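Local atomic coordinates of meso-diaminopimelate dehydrogenase (Clostridium tetani, PDB entry 3WGY), a protein that catalyses, in its natural form, the NADP+-dependent oxidative deamination of meso-2,6-diaminopimelate, and is seen here as an engineered variant with bound 4-methyl-2-oxovalerate. Residues 64-69 against 85-90; 105-110 against 300-305; 166-171 against 235-240; 200-205 against 231-236. The protein carries 6 engineered substitutions. All blocks are in the same frame, centred on the assembly; numbering follows the deposited sequence.

Contact 1: residues 64-69 against 85-90; sequences DVMILC and SQFNTV
Met-66 lays its terminal methyl on the ring of Phe-87. CE sits over the ring centre, 3.3 Å from the centroid and only 6° off the ring normal. This is a CH-pi contact within a Met-aromatic pair. The sulfur stands further back, with SD 5.0 Å from the same centroid. Bends at chi2 (73°) and chi3 (77°) fold the Met-66 chain, and the second of them swings CE over the ring. Ile-83 of helix 80-84 and Leu-56 also touch the Met-66 side chain, so this end is tightly packed.

Backbone bonds join the two strands. Met-66 N donates to Asn-88 O at 3.1 Å, and Met-66 O accepts from Val-90 N. Leu-68 N then reaches Val-90 O at 2.8 Å. Met-66 is thus gripped between Asn-88 and Val-90, the pattern of parallel strands. Strands 65-68 and 88-90 lie in the middle of the seven-stranded parallel sheet of a Rossmann-type domain, which probably binds the nucleotide cofactor. On the sheet face opposite Met-66, Val-65 CG1 meets Val-90 CG2 at 3.8 Å. Helix 276-296 packs on these two valines through Ser-288 and Ile-291.

The start of strand 65-68 is looser and wetter. Here Asn-88 ND2 donates to Asp-64 O over 3.2 Å, with the acceptor close to the amide plane. Asn-88 OD1 accepts from Ile-116 N, so both ends of the amide are held. A water accepts from Asn-88 N at 3.2 Å and gives only a weak bond to Asp-64 O. The Asp-64 carboxylate turns to a salt bridge with Arg-6.

Contact 2: residues 105-110 against 300-305; sequences RMDEIS and KGAVTV
Ala-302 presses its methyl against the helix backbone at Asp-107. Its CB lies 3.7 Å from Asp-107 CA and equally near Asp-107 N. The CB of Asp-107 flanks it at 3.9 Å. Met-106 adds a looser contact through its own CB.

The Asp-107 carboxylate reaches past this methyl to the strand. With CG anti to the backbone N (chi1 -170°), the carboxylate is placed where OD1 accepts from Ala-302 N at 3.1 Å. OD1 uses its anti lone pair, and the bond is nearly straight at 173°. A water donates to the same OD1 at 2.8 Å and also to Ala-302 O. One carboxylate oxygen therefore serves both the N-H and, through water, the C=O of Ala-302.

Gly-301 lets the two elements come close. OD1 of Asp-107 passes 3.6 Å from Gly-301 CA, on the side where a CB would stand. Ser-110 CB packs on Gly-301 C at 3.7 Å, one helical turn further on, while Ser-110 OG hydrogen-bonds to Ser-117 OG. Beyond the strand, Thr-304 touches Leu-326 of the second subunit.

Helix 99-113 connects strands 88-90 and 116-118, and its segment 105-110 makes an angle of 142° with strand 301-303. That strand closes one edge of the parallel Rossmann-type sheet, bonded to strand 116-118. Helix 276-296 packs on its other face, where Ile-291 meets Val-303.

Contact 3: residues 166-171 against 235-240; sequences VKNGIQ and ITEEEL
Asn-168 and Glu-237 supply the hydrogen bond of this contact, which joins helix 237-243 to strand 166-175 in the mixed sheet of the C-terminal domain. Asn-168 ND2 donates to Glu-237 OE2 at 3.0 Å, with an angle of 165° at the hydrogen. OE2 uses its syn lone pair and lies near the plane of the amide. The side chains cross at about a right angle. The Glu-237 chain is bent at chi2 (75°), which turns CD out of an extended course. The other end of the amide is held too. Asn-168 OD1 accepts from Arg-161 NE, and weakly from Gly-169 N.

Apolar contact comes from Leu-240, whose two methyls divide the work. CD2 packs on the Asn-168 amide, 3.4 Å from ND2. CD1 meets Ile-170 CG2 at 3.8 Å. Leu-240 also touches Val-204 of the neighbouring strand.

Opposite charges lie near each other without touching. Lys-167 NZ stands 4.4 Å from Glu-237 OE1, too far for a salt bridge.

Helix capping fixes the start of helix 237-243. Thr-236 is the N-cap, and its OG1 accepts from Glu-239 N at 3.3 Å. In return Glu-239 OE2 accepts from Thr-236 N at 2.9 Å. The pair forms a capping box. On the strand side, Lys-167 and Asn-168 both face Val-204 in a classic beta bulge, where strand 166-175 turns a corner.

Glu-237 lies in the first helical turn, with Lys-167 nearby. Both the helix N-terminus and the lysine would probably favour its ionised form. With a carboxylate at ND2 and an arginine at OD1, the Asn-168 amide has a clear reason for its orientation.

Contact 4: residues 200-205 against 231-236; sequences VCYVVP and TVHFIT
Cys-201 is bonded through both its N and its O to strand 231-234, at Thr-231 and His-233. Cys-201 N donates to Thr-231 O at 2.8 Å, and Cys-201 O accepts from His-233 N at the same length, 2.8 Å. Val-203 repeats the pattern two residues on. Its N reaches His-233 O at 2.8 Å, and its O takes Ile-235 N at 2.9 Å. His-233 thus has its N-H satisfied by Cys-201 and its C=O by Val-203. Val-203 O also lies 3.2 Å from Ile-235 O, but these are two acceptors and do not bond.

The residues between point their backbone groups the other way. Val-200 bonds to Tyr-172, Tyr-202 to Ile-170, and Val-204 to the bulge at Lys-167 and Asn-168. Strand 197-205 is therefore bonded along both edges. With helix 211-219 and strand 230-234 it makes a beta-alpha-beta unit in the mixed sheet of the C-terminal domain. Ile-218 of that helix packs on Cys-201 and Val-203, and Leu-211 on Phe-234.

On the opposite face, CG of Tyr-202 and of His-233 is in each case anti to the carbonyl carbon (chi1 -67° and -63°), and the two side chains lie side by side, pointing the same way. His-233 CD2 lies over the Tyr-202 ring, 3.7 Å from CE2. The two rings are oblique, with planes at 33°. Val-200 CG1 meets the His-233 ring at its edge, 3.5 Å from CD2. Ile-235 CD1 rests on Tyr-202 CB at 3.9 Å, and His-244 meets the tyrosine ring as well.

Overall arrangement
The four contacts fall into two pairs on opposite sides of the chain's centre. Contacts 1 and 2 have centres 11 Å apart and share the parallel Rossmann-type sheet. Contact 1 closes first along the chain, and helix 99-113 follows strand 88-90. Contacts 3 and 4 have centres 6 Å apart in the mixed sheet of the C-terminal domain and share Ile-235 and Thr-236. Centres of the two pairs are about 39 to 44 Å apart. Contacts 3 and 4 are nested inside the long loop that contact 2 closes. The chain thus leaves the Rossmann-type domain, builds the C-terminal domain, which holds the residues seen around the bound 4-methyl-2-oxovalerate, and returns to add strand 301-303.

Contact 1: residues 64-69 against 85-90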
loop_
_atom_site.group_PDB
_atom_site.type_symbol
_atom_site.label_atom_id
_atom_site.label_comp_id
_atom_site.label_asym_id
_atom_site.label_seq_id
_atom_site.Cartn_x
_atom_site.Cartn_y
_atom_site.Cartn_z
ATOM N N ASP B 64 22.364 -1.701 -17.318
ATOM C CA ASP B 64 22.347 -1.212 -15.942
ATOM C C ASP B 64 21.552 -2.167 -15.069
ATOM O O ASP B 64 21.934 -2.463 -13.941
ATOM C CB ASP B 64 21.717 0.179 -15.869
ATOM C CG ASP B 64 22.621 1.259 -16.426
ATOM O OD1 ASP B 64 23.779 1.363 -15.966
ATOM O OD2 ASP B 64 22.170 2.007 -17.314
ATOM N N VAL B 65 20.432 -2.647 -15.599
ATOM C CA VAL B 65 19.600 -3.573 -14.853
ATOM C C VAL B 65 19.087 -4.680 -15.764
ATOM O O VAL B 65 18.596 -4.422 -16.856
ATOM C CB VAL B 65 18.395 -2.850 -14.208
ATOM C CG1 VAL B 65 17.547 -3.846 -13.431
ATOM C CG2 VAL B 65 18.887 -1.747 -13.294
ATOM N N MET B 66 19.212 -5.915 -15.295
ATOM C CA MET B 66 18.763 -7.074 -16.046
ATOM C C MET B 66 17.506 -7.613 -15.370
ATOM O O MET B 66 17.532 -7.973 -14.198
ATOM C CB MET B 66 19.855 -8.149 -16.044
ATOM C CG MET B 66 19.702 -9.229 -17.103
ATOM S SD MET B 66 20.083 -8.657 -18.776
ATOM C CE MET B 66 21.833 -8.630 -18.720
ATOM N N ILE B 67 16.399 -7.651 -16.094
ATOM C CA ILE B 67 15.175 -8.178 -15.516
ATOM C C ILE B 67 15.072 -9.658 -15.902
ATOM O O ILE B 67 15.012 -9.999 -17.085
ATOM C CB ILE B 67 13.939 -7.397 -16.023
ATOM C CG1 ILE B 67 14.131 -5.904 -15.730
ATOM C CG2 ILE B 67 12.673 -7.920 -15.343
ATOM C CD1 ILE B 67 12.942 -5.044 -16.047
ATOM N N LEU B 68 15.070 -10.529 -14.897
ATOM C CA LEU B 68 14.998 -11.968 -15.115
ATOM C C LEU B 68 13.571 -12.461 -15.320
ATOM O O LEU B 68 12.762 -12.489 -14.384
ATOM C CB LEU B 68 15.645 -12.694 -13.937
ATOM C CG LEU B 68 17.001 -12.092 -13.546
ATOM C CD1 LEU B 68 17.725 -13.025 -12.583
ATOM C CD2 LEU B 68 17.844 -11.872 -14.792
ATOM N N CYS B 69 13.270 -12.849 -16.557
ATOM C CA CYS B 69 11.944 -13.338 -16.915
ATOM C C CYS B 69 11.984 -14.806 -17.331
ATOM O O CYS B 69 11.293 -15.218 -18.265
ATOM C CB CYS B 69 11.379 -12.489 -18.047
ATOM S SG CYS B 69 11.548 -10.721 -17.741
ATOM N N SER B 85 26.354 -12.246 -11.006
ATOM C CA SER B 85 27.798 -12.042 -10.978
ATOM C C SER B 85 28.244 -11.091 -12.069
ATOM O O SER B 85 29.411 -10.709 -12.127
ATOM C CB SER B 85 28.534 -13.370 -11.164
ATOM O OG SER B 85 28.347 -14.225 -10.052
ATOM N N GLN B 86 27.317 -10.694 -12.928
ATOM C CA GLN B 86 27.668 -9.815 -14.031
ATOM C C GLN B 86 26.812 -8.567 -14.144
ATOM O O GLN B 86 27.235 -7.580 -14.747
ATOM C CB GLN B 86 27.592 -10.600 -15.340
ATOM C CG GLN B 86 28.437 -11.862 -15.339
ATOM C CD GLN B 86 28.156 -12.759 -16.530
ATOM O OE1 GLN B 86 27.049 -13.280 -16.685
ATOM N NE2 GLN B 86 29.162 -12.946 -17.377
ATOM N N PHE B 87 25.607 -8.602 -13.583
ATOM C CA PHE B 87 24.725 -7.440 -13.658
ATOM C C PHE B 87 23.936 -7.266 -12.377
ATOM O O PHE B 87 23.905 -8.155 -11.530
ATOM C CB PHE B 87 23.707 -7.580 -14.801
ATOM C CG PHE B 87 24.314 -7.918 -16.137
ATOM C CD1 PHE B 87 24.731 -9.211 -16.421
ATOM C CD2 PHE B 87 24.456 -6.940 -17.117
ATOM C CE1 PHE B 87 25.284 -9.528 -17.666
ATOM C CE2 PHE B 87 25.005 -7.248 -18.361
ATOM C CZ PHE B 87 25.419 -8.545 -18.634
ATOM N N ASN B 88 23.312 -6.101 -12.230
ATOM C CA ASN B 88 22.452 -5.858 -11.080
ATOM C C ASN B 88 21.197 -6.552 -11.580
ATOM O O ASN B 88 20.835 -6.392 -12.740
ATOM C CB ASN B 88 22.188 -4.368 -10.899
ATOM C CG ASN B 88 23.437 -3.593 -10.560
ATOM O OD1 ASN B 88 24.163 -3.943 -9.634
ATOM N ND2 ASN B 88 23.688 -2.526 -11.302
ATOM N N THR B 89 20.529 -7.324 -10.739
ATOM C CA THR B 89 19.357 -8.031 -11.229
ATOM C C THR B 89 18.052 -7.768 -10.506
ATOM O O THR B 89 18.034 -7.279 -9.378
ATOM C CB THR B 89 19.588 -9.533 -11.194
ATOM O OG1 THR B 89 19.752 -9.951 -9.832
ATOM C CG2 THR B 89 20.830 -9.892 -11.995
ATOM N N VAL B 90 16.964 -8.105 -11.188
ATOM C CA VAL B 90 15.614 -7.977 -10.669
ATOM C C VAL B 90 14.891 -9.256 -11.074
ATOM O O VAL B 90 14.865 -9.607 -12.254
ATOM C CB VAL B 90 14.869 -6.764 -11.290
ATOM C CG1 VAL B 90 13.377 -6.855 -10.980
ATOM C CG2 VAL B 90 15.431 -5.460 -10.737
HETATM O O HOH W 1 24.456 -4.034 -14.391
#

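Contact 2: residues 105-110 against 300-305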
loop_
_atom_site.group_PDB
_atom_site.type_symbol
_atom_site.label_atom_id
_atom_site.label_comp_id
_atom_site.label_asym_id
_atom_site.label_seq_id
_atom_site.Cartn_x
_atom_site.Cartn_y
_atom_site.Cartn_z
ATOM N N ARG B 105 21.771 -17.039 -1.407
ATOM C CA ARG B 105 22.510 -17.337 -2.633
ATOM C C ARG B 105 22.800 -16.067 -3.428
ATOM O O ARG B 105 23.950 -15.784 -3.784
ATOM C CB ARG B 105 21.716 -18.319 -3.511
ATOM C CG ARG B 105 22.402 -18.690 -4.835
ATOM C CD ARG B 105 23.024 -20.092 -4.785
ATOM N NE ARG B 105 24.266 -20.194 -5.559
ATOM C CZ ARG B 105 24.351 -20.573 -6.831
ATOM N NH1 ARG B 105 23.260 -20.904 -7.515
ATOM N NH2 ARG B 105 25.539 -20.620 -7.425
ATOM N N MET B 106 21.749 -15.306 -3.709
ATOM C CA MET B 106 21.894 -14.075 -4.474
ATOM C C MET B 106 22.694 -13.009 -3.730
ATOM O O MET B 106 23.393 -12.209 -4.352
ATOM C CB MET B 106 20.515 -13.524 -4.834
ATOM C CG MET B 106 19.696 -14.439 -5.719
ATOM S SD MET B 106 20.438 -14.649 -7.335
ATOM C CE MET B 106 19.928 -13.161 -8.175
ATOM N N ASP B 107 22.589 -13.002 -2.404
ATOM C CA ASP B 107 23.302 -12.024 -1.586
ATOM C C ASP B 107 24.810 -12.222 -1.699
ATOM O O ASP B 107 25.556 -11.267 -1.920
ATOM C CB ASP B 107 22.863 -12.136 -0.121
ATOM C CG ASP B 107 23.395 -10.997 0.735
ATOM O OD1 ASP B 107 23.326 -9.831 0.290
ATOM O OD2 ASP B 107 23.872 -11.266 1.860
ATOM N N GLU B 108 25.256 -13.466 -1.556
ATOM C CA GLU B 108 26.676 -13.780 -1.658
ATOM C C GLU B 108 27.221 -13.363 -3.022
ATOM O O GLU B 108 28.175 -12.594 -3.115
ATOM C CB GLU B 108 26.904 -15.279 -1.452
ATOM C CG GLU B 108 27.781 -15.929 -2.523
ATOM C CD GLU B 108 28.026 -17.398 -2.267
ATOM O OE1 GLU B 108 28.714 -17.714 -1.272
ATOM O OE2 GLU B 108 27.529 -18.234 -3.055
ATOM N N ILE B 109 26.600 -13.881 -4.076
ATOM C CA ILE B 109 27.013 -13.589 -5.441
ATOM C C ILE B 109 26.985 -12.101 -5.754
ATOM O O ILE B 109 27.897 -11.581 -6.397
ATOM C CB ILE B 109 26.113 -14.330 -6.440
ATOM C CG1 ILE B 109 26.189 -15.836 -6.173
ATOM C CG2 ILE B 109 26.542 -14.010 -7.859
ATOM C CD1 ILE B 109 24.969 -16.609 -6.614
ATOM N N SER B 110 25.935 -11.419 -5.303
ATOM C CA SER B 110 25.796 -9.986 -5.540
ATOM C C SER B 110 26.960 -9.208 -4.928
ATOM O O SER B 110 27.658 -8.462 -5.623
ATOM C CB SER B 110 24.475 -9.482 -4.952
ATOM O OG SER B 110 23.374 -10.123 -5.569
ATOM N N LYS B 300 25.088 -2.535 -2.209
ATOM C CA LYS B 300 25.564 -3.857 -2.624
ATOM C C LYS B 300 24.782 -4.979 -1.951
ATOM O O LYS B 300 24.308 -4.826 -0.827
ATOM C CB LYS B 300 27.053 -4.022 -2.279
ATOM C CG LYS B 300 27.966 -2.900 -2.769
ATOM C CD LYS B 300 28.013 -2.820 -4.284
ATOM C CE LYS B 300 28.914 -1.684 -4.745
ATOM N NZ LYS B 300 28.892 -1.509 -6.226
ATOM N N GLY B 301 24.652 -6.107 -2.640
ATOM C CA GLY B 301 23.941 -7.237 -2.065
ATOM C C GLY B 301 22.528 -7.440 -2.577
ATOM O O GLY B 301 22.087 -6.765 -3.510
ATOM N N ALA B 302 21.816 -8.376 -1.959
ATOM C CA ALA B 302 20.441 -8.673 -2.343
ATOM C C ALA B 302 19.461 -7.897 -1.467
ATOM O O ALA B 302 19.731 -7.634 -0.297
ATOM C CB ALA B 302 20.173 -10.168 -2.225
ATOM N N VAL B 303 18.325 -7.533 -2.049
ATOM C CA VAL B 303 17.284 -6.789 -1.346
ATOM C C VAL B 303 15.922 -7.285 -1.808
ATOM O O VAL B 303 15.800 -7.881 -2.882
ATOM C CB VAL B 303 17.354 -5.272 -1.658
ATOM C CG1 VAL B 303 18.632 -4.674 -1.097
ATOM C CG2 VAL B 303 17.276 -5.052 -3.162
ATOM N N THR B 304 14.907 -7.043 -0.984
ATOM C CA THR B 304 13.542 -7.422 -1.308
ATOM C C THR B 304 12.743 -6.121 -1.366
ATOM O O THR B 304 13.262 -5.054 -1.015
ATOM C CB THR B 304 12.930 -8.341 -0.227
ATOM O OG1 THR B 304 12.617 -7.575 0.943
ATOM C CG2 THR B 304 13.909 -9.445 0.153
ATOM N N VAL B 305 11.489 -6.195 -1.804
ATOM C CA VAL B 305 10.669 -4.993 -1.869
ATOM C C VAL B 305 10.535 -4.347 -0.489
ATOM O O VAL B 305 10.320 -3.147 -0.381
ATOM C CB VAL B 305 9.257 -5.304 -2.413
ATOM C CG1 VAL B 305 9.362 -5.812 -3.835
ATOM C CG2 VAL B 305 8.563 -6.341 -1.529
HETATM O O HOH W 2 22.144 -7.415 1.220
#

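Contact 3: residues 166-171 against 235-240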
loop_
_atom_site.group_PDB
_atom_site.type_symbol
_atom_site.label_atom_id
_atom_site.label_comp_id
_atom_site.label_asym_id
_atom_site.label_seq_id
_atom_site.Cartn_x
_atom_site.Cartn_y
_atom_site.Cartn_z
ATOM N N VAL B 166 -12.170 -36.644 -19.242
ATOM C CA VAL B 166 -11.890 -35.225 -19.460
ATOM C C VAL B 166 -10.982 -34.987 -20.665
ATOM O O VAL B 166 -9.810 -35.348 -20.640
ATOM C CB VAL B 166 -11.215 -34.594 -18.220
ATOM C CG1 VAL B 166 -10.735 -33.178 -18.545
ATOM C CG2 VAL B 166 -12.196 -34.570 -17.054
ATOM N N LYS B 167 -11.535 -34.380 -21.711
ATOM C CA LYS B 167 -10.787 -34.053 -22.926
ATOM C C LYS B 167 -9.829 -32.905 -22.639
ATOM O O LYS B 167 -8.620 -32.989 -22.873
ATOM C CB LYS B 167 -11.741 -33.597 -24.029
ATOM C CG LYS B 167 -12.348 -34.699 -24.846
ATOM C CD LYS B 167 -11.716 -34.753 -26.224
ATOM C CE LYS B 167 -12.038 -33.499 -27.021
ATOM N NZ LYS B 167 -11.457 -33.565 -28.394
ATOM N N ASN B 168 -10.402 -31.816 -22.149
ATOM C CA ASN B 168 -9.634 -30.633 -21.838
ATOM C C ASN B 168 -10.377 -29.880 -20.736
ATOM O O ASN B 168 -11.526 -30.196 -20.432
ATOM C CB ASN B 168 -9.495 -29.778 -23.105
ATOM C CG ASN B 168 -8.405 -28.741 -22.983
ATOM O OD1 ASN B 168 -7.656 -28.733 -22.011
ATOM N ND2 ASN B 168 -8.303 -27.861 -23.973
ATOM N N GLY B 169 -9.717 -28.902 -20.123
ATOM C CA GLY B 169 -10.362 -28.155 -19.063
ATOM C C GLY B 169 -9.479 -27.115 -18.402
ATOM O O GLY B 169 -8.293 -27.000 -18.696
ATOM N N ILE B 170 -10.074 -26.355 -17.496
ATOM C CA ILE B 170 -9.361 -25.312 -16.776
ATOM C C ILE B 170 -9.949 -25.170 -15.371
ATOM O O ILE B 170 -11.143 -25.394 -15.164
ATOM C CB ILE B 170 -9.481 -23.955 -17.525
ATOM C CG1 ILE B 170 -8.577 -22.901 -16.873
ATOM C CG2 ILE B 170 -10.931 -23.476 -17.495
ATOM C CD1 ILE B 170 -8.404 -21.632 -17.711
ATOM N N GLN B 171 -9.105 -24.808 -14.414
ATOM C CA GLN B 171 -9.531 -24.620 -13.028
ATOM C C GLN B 171 -9.284 -23.177 -12.599
ATOM O O GLN B 171 -8.393 -22.513 -13.126
ATOM C CB GLN B 171 -8.749 -25.563 -12.089
ATOM C CG GLN B 171 -8.989 -25.314 -10.585
ATOM C CD GLN B 171 -8.002 -24.333 -9.946
ATOM O OE1 GLN B 171 -7.434 -23.467 -10.614
ATOM N NE2 GLN B 171 -7.810 -24.462 -8.634
ATOM N N ILE B 235 -18.517 -27.690 -20.694
ATOM C CA ILE B 235 -18.608 -26.835 -21.862
ATOM C C ILE B 235 -17.931 -27.493 -23.065
ATOM O O ILE B 235 -17.341 -28.562 -22.948
ATOM C CB ILE B 235 -17.923 -25.470 -21.592
ATOM C CG1 ILE B 235 -16.433 -25.678 -21.319
ATOM C CG2 ILE B 235 -18.568 -24.778 -20.398
ATOM C CD1 ILE B 235 -15.656 -24.385 -21.220
ATOM N N THR B 236 -18.014 -26.842 -24.220
ATOM C CA THR B 236 -17.396 -27.353 -25.437
ATOM C C THR B 236 -15.980 -26.802 -25.567
ATOM O O THR B 236 -15.578 -25.901 -24.827
ATOM C CB THR B 236 -18.159 -26.906 -26.685
ATOM O OG1 THR B 236 -17.924 -25.508 -26.902
ATOM C CG2 THR B 236 -19.656 -27.151 -26.517
ATOM N N GLU B 237 -15.238 -27.333 -26.529
ATOM C CA GLU B 237 -13.872 -26.895 -26.774
ATOM C C GLU B 237 -13.872 -25.424 -27.208
ATOM O O GLU B 237 -13.002 -24.655 -26.805
ATOM C CB GLU B 237 -13.242 -27.764 -27.867
ATOM C CG GLU B 237 -11.740 -27.576 -28.043
ATOM C CD GLU B 237 -10.931 -28.226 -26.931
ATOM O OE1 GLU B 237 -10.968 -29.471 -26.794
ATOM O OE2 GLU B 237 -10.257 -27.486 -26.191
ATOM N N GLU B 238 -14.851 -25.045 -28.029
ATOM C CA GLU B 238 -14.970 -23.673 -28.517
ATOM C C GLU B 238 -15.085 -22.659 -27.374
ATOM O O GLU B 238 -14.352 -21.668 -27.340
ATOM C CB GLU B 238 -16.191 -23.533 -29.435
ATOM C CG GLU B 238 -16.561 -22.083 -29.732
ATOM C CD GLU B 238 -17.784 -21.928 -30.629
ATOM O OE1 GLU B 238 -18.859 -22.469 -30.302
ATOM O OE2 GLU B 238 -17.673 -21.247 -31.665
ATOM N N GLU B 239 -16.009 -22.913 -26.448
ATOM C CA GLU B 239 -16.225 -22.018 -25.317
ATOM C C GLU B 239 -14.986 -21.947 -24.443
ATOM O O GLU B 239 -14.701 -20.908 -23.851
ATOM C CB GLU B 239 -17.404 -22.490 -24.473
ATOM C CG GLU B 239 -18.640 -22.847 -25.259
ATOM C CD GLU B 239 -19.749 -23.344 -24.358
ATOM O OE1 GLU B 239 -20.514 -22.507 -23.831
ATOM O OE2 GLU B 239 -19.832 -24.575 -24.159
ATOM N N LEU B 240 -14.254 -23.053 -24.351
ATOM C CA LEU B 240 -13.036 -23.063 -23.554
ATOM C C LEU B 240 -12.017 -22.093 -24.174
ATOM O O LEU B 240 -11.470 -21.226 -23.490
ATOM C CB LEU B 240 -12.447 -24.476 -23.495
ATOM C CG LEU B 240 -11.303 -24.647 -22.496
ATOM C CD1 LEU B 240 -11.785 -24.238 -21.119
ATOM C CD2 LEU B 240 -10.821 -26.089 -22.484
#

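Contact 4: residues 200-205 against 231-236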
loop_
_atom_site.group_PDB
_atom_site.type_symbol
_atom_site.label_atom_id
_atom_site.label_comp_id
_atom_site.label_asym_id
_atom_site.label_seq_id
_atom_site.Cartn_x
_atom_site.Cartn_y
_atom_site.Cartn_z
ATOM N N VAL B 200 -13.565 -23.635 -9.124
ATOM C CA VAL B 200 -14.498 -23.829 -10.221
ATOM C C VAL B 200 -13.755 -24.379 -11.426
ATOM O O VAL B 200 -12.701 -23.865 -11.826
ATOM C CB VAL B 200 -15.187 -22.498 -10.608
ATOM C CG1 VAL B 200 -16.271 -22.746 -11.670
ATOM C CG2 VAL B 200 -15.797 -21.855 -9.372
ATOM N N CYS B 201 -14.302 -25.441 -12.000
ATOM C CA CYS B 201 -13.689 -26.057 -13.162
ATOM C C CYS B 201 -14.632 -25.990 -14.346
ATOM O O CYS B 201 -15.853 -26.027 -14.195
ATOM C CB CYS B 201 -13.348 -27.521 -12.880
ATOM S SG CYS B 201 -12.171 -27.804 -11.540
ATOM N N TYR B 202 -14.051 -25.863 -15.531
ATOM C CA TYR B 202 -14.819 -25.840 -16.761
ATOM C C TYR B 202 -14.184 -26.956 -17.566
ATOM O O TYR B 202 -13.026 -26.864 -17.974
ATOM C CB TYR B 202 -14.684 -24.491 -17.463
ATOM C CG TYR B 202 -15.330 -23.363 -16.689
ATOM C CD1 TYR B 202 -14.674 -22.758 -15.613
ATOM C CD2 TYR B 202 -16.620 -22.925 -17.009
ATOM C CE1 TYR B 202 -15.285 -21.743 -14.877
ATOM C CE2 TYR B 202 -17.241 -21.923 -16.284
ATOM C CZ TYR B 202 -16.572 -21.334 -15.219
ATOM O OH TYR B 202 -17.199 -20.345 -14.501
ATOM N N VAL B 203 -14.951 -28.016 -17.781
ATOM C CA VAL B 203 -14.443 -29.186 -18.471
ATOM C C VAL B 203 -15.048 -29.524 -19.824
ATOM O O VAL B 203 -16.243 -29.379 -20.044
ATOM C CB VAL B 203 -14.593 -30.432 -17.556
ATOM C CG1 VAL B 203 -14.218 -31.703 -18.310
ATOM C CG2 VAL B 203 -13.741 -30.258 -16.307
ATOM N N VAL B 204 -14.185 -29.973 -20.726
ATOM C CA VAL B 204 -14.594 -30.413 -22.048
ATOM C C VAL B 204 -14.505 -31.933 -21.914
ATOM O O VAL B 204 -13.411 -32.494 -21.828
ATOM C CB VAL B 204 -13.618 -29.942 -23.138
ATOM C CG1 VAL B 204 -14.116 -30.394 -24.506
ATOM C CG2 VAL B 204 -13.482 -28.421 -23.087
ATOM N N PRO B 205 -15.657 -32.615 -21.874
ATOM C CA PRO B 205 -15.699 -34.074 -21.739
ATOM C C PRO B 205 -15.472 -34.832 -23.043
ATOM O O PRO B 205 -15.754 -34.306 -24.122
ATOM C CB PRO B 205 -17.101 -34.310 -21.200
ATOM C CG PRO B 205 -17.893 -33.314 -22.007
ATOM C CD PRO B 205 -17.024 -32.057 -21.938
ATOM N N THR B 231 -16.878 -26.710 -7.937
ATOM C CA THR B 231 -17.983 -26.735 -8.889
ATOM C C THR B 231 -17.415 -27.138 -10.240
ATOM O O THR B 231 -16.315 -26.714 -10.609
ATOM C CB THR B 231 -18.639 -25.353 -9.038
ATOM O OG1 THR B 231 -19.144 -24.922 -7.771
ATOM C CG2 THR B 231 -19.790 -25.408 -10.043
ATOM N N VAL B 232 -18.154 -27.961 -10.973
ATOM C CA VAL B 232 -17.696 -28.399 -12.281
ATOM C C VAL B 232 -18.736 -28.065 -13.338
ATOM O O VAL B 232 -19.885 -28.507 -13.254
ATOM C CB VAL B 232 -17.426 -29.917 -12.299
ATOM C CG1 VAL B 232 -16.956 -30.355 -13.681
ATOM C CG2 VAL B 232 -16.382 -30.267 -11.244
ATOM N N HIS B 233 -18.335 -27.263 -14.318
ATOM C CA HIS B 233 -19.223 -26.878 -15.402
ATOM C C HIS B 233 -18.745 -27.580 -16.667
ATOM O O HIS B 233 -17.540 -27.655 -16.927
ATOM C CB HIS B 233 -19.187 -25.365 -15.628
ATOM C CG HIS B 233 -19.670 -24.564 -14.459
ATOM N ND1 HIS B 233 -20.993 -24.551 -14.063
ATOM C CD2 HIS B 233 -19.010 -23.743 -13.607
ATOM C CE1 HIS B 233 -21.126 -23.754 -13.017
ATOM N NE2 HIS B 233 -19.938 -23.255 -12.721
ATOM N N PHE B 234 -19.683 -28.094 -17.452
ATOM C CA PHE B 234 -19.321 -28.773 -18.686
ATOM C C PHE B 234 -19.556 -27.864 -19.887
ATOM O O PHE B 234 -20.640 -27.310 -20.065
ATOM C CB PHE B 234 -20.103 -30.084 -18.801
ATOM C CG PHE B 234 -19.685 -31.110 -17.786
ATOM C CD1 PHE B 234 -18.425 -31.704 -17.863
ATOM C CD2 PHE B 234 -20.518 -31.449 -16.727
ATOM C CE1 PHE B 234 -18.005 -32.618 -16.900
ATOM C CE2 PHE B 234 -20.105 -32.364 -15.755
ATOM C CZ PHE B 234 -18.846 -32.949 -15.843
ATOM N N ILE B 235 -18.517 -27.690 -20.694
ATOM C CA ILE B 235 -18.608 -26.835 -21.862
ATOM C C ILE B 235 -17.931 -27.493 -23.065
ATOM O O ILE B 235 -17.341 -28.562 -22.948
ATOM C CB ILE B 235 -17.923 -25.470 -21.592
ATOM C CG1 ILE B 235 -16.433 -25.678 -21.319
ATOM C CG2 ILE B 235 -18.568 -24.778 -20.398
ATOM C CD1 ILE B 235 -15.656 -24.385 -21.220
ATOM N N THR B 236 -18.014 -26.842 -24.220
ATOM C CA THR B 236 -17.396 -27.353 -25.437
ATOM C C THR B 236 -15.980 -26.802 -25.567
ATOM O O THR B 236 -15.578 -25.901 -24.827
ATOM C CB THR B 236 -18.159 -26.906 -26.685
ATOM O OG1 THR B 236 -17.924 -25.508 -26.902
ATOM C CG2 THR B 236 -19.656 -27.151 -26.517
#